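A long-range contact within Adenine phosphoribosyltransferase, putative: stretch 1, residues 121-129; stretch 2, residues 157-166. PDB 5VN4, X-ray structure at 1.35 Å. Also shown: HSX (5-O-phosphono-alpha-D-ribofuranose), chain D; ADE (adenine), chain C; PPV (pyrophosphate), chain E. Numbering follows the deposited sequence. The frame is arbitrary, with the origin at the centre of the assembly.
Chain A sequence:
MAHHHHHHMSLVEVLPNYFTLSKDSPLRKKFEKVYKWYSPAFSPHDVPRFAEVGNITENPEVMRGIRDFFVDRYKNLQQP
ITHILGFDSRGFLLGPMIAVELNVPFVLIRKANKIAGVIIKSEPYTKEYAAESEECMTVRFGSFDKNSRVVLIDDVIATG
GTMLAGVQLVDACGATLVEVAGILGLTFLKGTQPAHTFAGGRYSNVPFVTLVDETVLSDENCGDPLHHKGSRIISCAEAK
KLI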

# COMPACT_ATOMS: atom_id res chain seq x y z
N LYS A 121 3.45 -19.12 -5.88
CA LYS A 121 4.60 -18.29 -6.24
C LYS A 121 4.75 -18.21 -7.76
O LYS A 121 4.58 -19.22 -8.46
CB LYS A 121 5.89 -18.81 -5.61
CG LYS A 121 6.38 -20.14 -6.14
CD LYS A 121 7.77 -20.46 -5.61
CE LYS A 121 8.20 -21.87 -6.00
NZ LYS A 121 9.59 -22.19 -5.53
N SER A 122 5.05 -17.02 -8.25
CA SER A 122 5.33 -16.79 -9.66
C SER A 122 6.73 -17.30 -10.01
O SER A 122 7.49 -17.75 -9.16
CB SER A 122 5.24 -15.30 -9.98
OG SER A 122 6.37 -14.61 -9.46
N GLU A 123 7.08 -17.20 -11.29
CA GLU A 123 8.48 -17.31 -11.66
C GLU A 123 9.24 -16.09 -11.15
O GLU A 123 8.65 -15.03 -10.91
CB GLU A 123 8.61 -17.36 -13.18
CG GLU A 123 8.01 -18.60 -13.80
CD GLU A 123 8.82 -19.84 -13.50
OE1 GLU A 123 10.06 -19.73 -13.39
OE2 GLU A 123 8.22 -20.93 -13.38
N PRO A 124 10.56 -16.20 -10.98
CA PRO A 124 11.33 -15.02 -10.56
C PRO A 124 11.10 -13.85 -11.50
O PRO A 124 11.08 -14.00 -12.73
CB PRO A 124 12.78 -15.52 -10.61
CG PRO A 124 12.67 -17.00 -10.39
CD PRO A 124 11.42 -17.39 -11.13
N TYR A 125 10.89 -12.67 -10.93
CA TYR A 125 10.51 -11.51 -11.72
C TYR A 125 11.73 -10.66 -12.09
O TYR A 125 12.83 -10.82 -11.56
CB TYR A 125 9.44 -10.67 -11.03
CG TYR A 125 9.80 -10.08 -9.67
CD1 TYR A 125 10.69 -9.01 -9.56
CD2 TYR A 125 9.22 -10.57 -8.51
CE1 TYR A 125 11.00 -8.47 -8.32
CE2 TYR A 125 9.52 -10.04 -7.27
CZ TYR A 125 10.41 -8.99 -7.18
OH TYR A 125 10.70 -8.46 -5.94
N THR A 126 11.51 -9.76 -13.04
CA THR A 126 12.45 -8.70 -13.36
C THR A 126 11.69 -7.38 -13.39
O THR A 126 10.46 -7.35 -13.54
CB THR A 126 13.16 -8.95 -14.70
OG1 THR A 126 12.20 -8.93 -15.77
CG2 THR A 126 13.88 -10.30 -14.69
N LYS A 127 12.42 -6.28 -13.21
CA LYS A 127 11.87 -4.93 -13.30
C LYS A 127 12.83 -4.07 -14.10
O LYS A 127 13.97 -4.48 -14.36
CB LYS A 127 11.67 -4.30 -11.90
CG LYS A 127 10.75 -5.06 -10.94
CD LYS A 127 10.77 -4.37 -9.58
CE LYS A 127 9.71 -4.91 -8.62
NZ LYS A 127 8.33 -4.49 -8.98
N GLU A 128 12.40 -2.85 -14.45
CA GLU A 128 13.29 -1.93 -15.17
C GLU A 128 14.65 -1.85 -14.49
O GLU A 128 15.69 -1.79 -15.16
CB GLU A 128 12.65 -0.53 -15.26
CG GLU A 128 13.47 0.45 -16.12
CD GLU A 128 12.98 1.89 -16.10
OE1 GLU A 128 12.03 2.22 -15.36
OE2 GLU A 128 13.56 2.72 -16.83
N TYR A 129 14.67 -1.88 -13.16
CA TYR A 129 15.90 -1.71 -12.40
C TYR A 129 16.30 -2.95 -11.60
O TYR A 129 17.15 -2.85 -10.71
CB TYR A 129 15.81 -0.49 -11.49
CG TYR A 129 14.58 -0.39 -10.62
CD1 TYR A 129 14.37 -1.27 -9.56
CD2 TYR A 129 13.65 0.62 -10.83
CE1 TYR A 129 13.24 -1.14 -8.74
CE2 TYR A 129 12.54 0.75 -10.03
CZ TYR A 129 12.34 -0.13 -8.99
OH TYR A 129 11.23 0.02 -8.18
N ILE A 157 4.04 0.91 -14.93
CA ILE A 157 4.35 -0.19 -15.84
C ILE A 157 5.52 0.26 -16.71
O ILE A 157 5.39 1.23 -17.46
CB ILE A 157 3.14 -0.62 -16.68
CG1 ILE A 157 1.99 -1.08 -15.76
CG2 ILE A 157 3.55 -1.75 -17.63
CD1 ILE A 157 0.70 -1.34 -16.45
N ALA A 158 6.66 -0.42 -16.56
CA ALA A 158 7.87 -0.07 -17.27
C ALA A 158 8.18 -1.21 -18.23
O ALA A 158 7.59 -1.28 -19.32
CB ALA A 158 8.98 0.29 -16.28
N THR A 159 9.06 -2.16 -17.86
CA THR A 159 9.32 -3.30 -18.72
C THR A 159 8.15 -4.28 -18.77
O THR A 159 8.10 -5.12 -19.67
CB THR A 159 10.54 -4.08 -18.25
OG1 THR A 159 10.27 -4.71 -16.99
CG2 THR A 159 11.76 -3.19 -18.14
N GLY A 160 7.22 -4.22 -17.81
CA GLY A 160 6.17 -5.21 -17.74
C GLY A 160 6.56 -6.50 -17.06
O GLY A 160 5.75 -7.43 -17.01
N GLY A 161 7.78 -6.58 -16.51
CA GLY A 161 8.16 -7.77 -15.77
C GLY A 161 7.30 -8.01 -14.54
O GLY A 161 6.91 -9.14 -14.25
N THR A 162 7.00 -6.95 -13.79
CA THR A 162 6.15 -7.13 -12.62
C THR A 162 4.76 -7.60 -13.03
O THR A 162 4.22 -8.55 -12.45
CB THR A 162 6.09 -5.83 -11.81
OG1 THR A 162 7.43 -5.44 -11.45
CG2 THR A 162 5.25 -6.01 -10.53
N MET A 163 4.19 -6.97 -14.05
CA MET A 163 2.87 -7.40 -14.52
C MET A 163 2.88 -8.85 -14.96
O MET A 163 1.91 -9.58 -14.72
CB MET A 163 2.34 -6.48 -15.62
CG MET A 163 1.65 -5.23 -15.11
SD MET A 163 0.16 -5.64 -14.16
CE MET A 163 -0.07 -4.05 -13.34
N LEU A 164 3.97 -9.30 -15.61
CA LEU A 164 4.07 -10.70 -16.02
C LEU A 164 3.94 -11.63 -14.82
O LEU A 164 3.27 -12.66 -14.90
CB LEU A 164 5.40 -10.93 -16.74
CG LEU A 164 5.71 -12.39 -17.09
CD1 LEU A 164 4.66 -12.97 -18.05
CD2 LEU A 164 7.12 -12.53 -17.68
N ALA A 165 4.59 -11.29 -13.70
CA ALA A 165 4.46 -12.10 -12.50
C ALA A 165 3.01 -12.18 -12.04
O ALA A 165 2.52 -13.25 -11.65
CB ALA A 165 5.36 -11.54 -11.40
N GLY A 166 2.29 -11.06 -12.10
CA GLY A 166 0.87 -11.08 -11.76
C GLY A 166 0.06 -11.92 -12.73
O GLY A 166 -0.82 -12.68 -12.31
C1 HSX D . 8.37 -0.81 -9.38
O4 HSX D . 8.62 -1.63 -10.53
C2 HSX D . 6.96 -0.29 -9.60
O2 HSX D . 6.33 0.10 -8.38
C3 HSX D . 6.28 -1.47 -10.28
O3 HSX D . 5.92 -2.48 -9.33
C4 HSX D . 7.40 -2.02 -11.16
C5 HSX D . 7.34 -1.49 -12.60
O5 HSX D . 8.50 -1.90 -13.33
P' HSX D . 8.44 -3.10 -14.41
O1X HSX D . 8.34 -4.42 -13.67
O2X HSX D . 7.25 -2.83 -15.30
O3X HSX D . 9.75 -2.94 -15.15
O1 HSX D . 8.42 -1.62 -8.19
N9 ADE C . 9.35 1.38 -11.38
C8 ADE C . 9.96 0.92 -12.50
N7 ADE C . 10.48 1.88 -13.25
C5 ADE C . 10.18 3.04 -12.56
C6 ADE C . 10.45 4.40 -12.83
N6 ADE C . 11.12 4.83 -13.92
N1 ADE C . 10.02 5.31 -11.94
C2 ADE C . 9.35 4.88 -10.86
N3 ADE C . 9.04 3.63 -10.50
C4 ADE C . 9.49 2.75 -11.41
O11 PPV E . 10.75 -2.02 -6.80
P1 PPV E . 10.30 -2.21 -5.37
O21 PPV E . 11.39 -1.99 -4.34
O31 PPV E . 9.50 -3.48 -5.18
OPP PPV E . 9.23 -1.01 -5.17
P2 PPV E . 8.08 -0.75 -4.07
O12 PPV E . 8.22 0.75 -4.03
O22 PPV E . 6.82 -1.29 -4.71
O32 PPV E . 8.45 -1.41 -2.76
O HOH W 1 12.30 -6.49 -16.72

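Stretch 1 is an extended segment without regular helix or strand over most of its length, and it runs alongside the loop and first helical turns of stretch 2. The two stretches run in opposite directions: Ser122 CA lies 5.6 Å from Ala165 CA, Thr126 CA lies 5.0 Å from Gly161 CA, and Glu128 CA lies 5.5 Å from Thr159 CA. Gly160 occupies the N-cap position, and the helix begins at Gly161, with Leu164 N donating to Gly160 O (2.9 Å) in its opening turn. The backbones come closest at Gly161, whose CA makes a CA-H...O contact of 3.2 Å with Thr126 O. A CB on Gly161 would point toward stretch 1 and fall 2.0 Å from Thr126 O, so this close approach depends on glycine. At Gly160 the demand is local instead: its positive phi would jam a CB against the carbonyl O of Thr159.

The single direct hydrogen bond between the stretches runs from Lys127 NZ to Thr162 OG1, at 2.8 Å. The CA-to-CB bond of Lys127 points away from stretch 2, but the end of the side chain returns to reach it, with chi4 at -73°. Lys127 NZ also donates to HSX O1 (3.0 Å) and HSX O4 (3.3 Å), while Thr162 OG1 donates to HSX O1X at 2.6 Å. Lysine and threonine are thus joined both to each other and to the sugar phosphate.

The phosphate also links the stretches through HSX O3X, which accepts from Glu128 N (2.7 Å), Thr159 N (2.9 Å) and Thr159 OG1 (2.6 Å). Two further backbone amides, Ala158 N (2.8 Å) and Gly160 N (2.9 Å), both donate to HSX O2X, and Thr162 N donates to HSX O1X at 2.9 Å. Amides near the start of the helix thereby meet the charged oxygens without a basic side chain from this loop. A water adds another bridge, lying 2.6 Å from Thr126 OG1 and donating to Thr159 OG1 at 2.7 Å.

Van der Waals packing completes the contact. Thr159 CG2 lies 3.6 Å from Glu128 CA, and Ala158 CB approaches Glu128 OE1 at 3.7 Å; that carboxylate oxygen, Glu128 OE1, accepts a hydrogen bond from ADE N6 at 3.1 Å. Farther along the helix, Ala165 CB meets Tyr125 CB at 4.2 Å and Ser122 OG at 3.8 Å. Ser122 OG donates to Glu123 O at 2.7 Å; against the Ala165 methyl, which has no polar atom to offer, it makes only a packing contact.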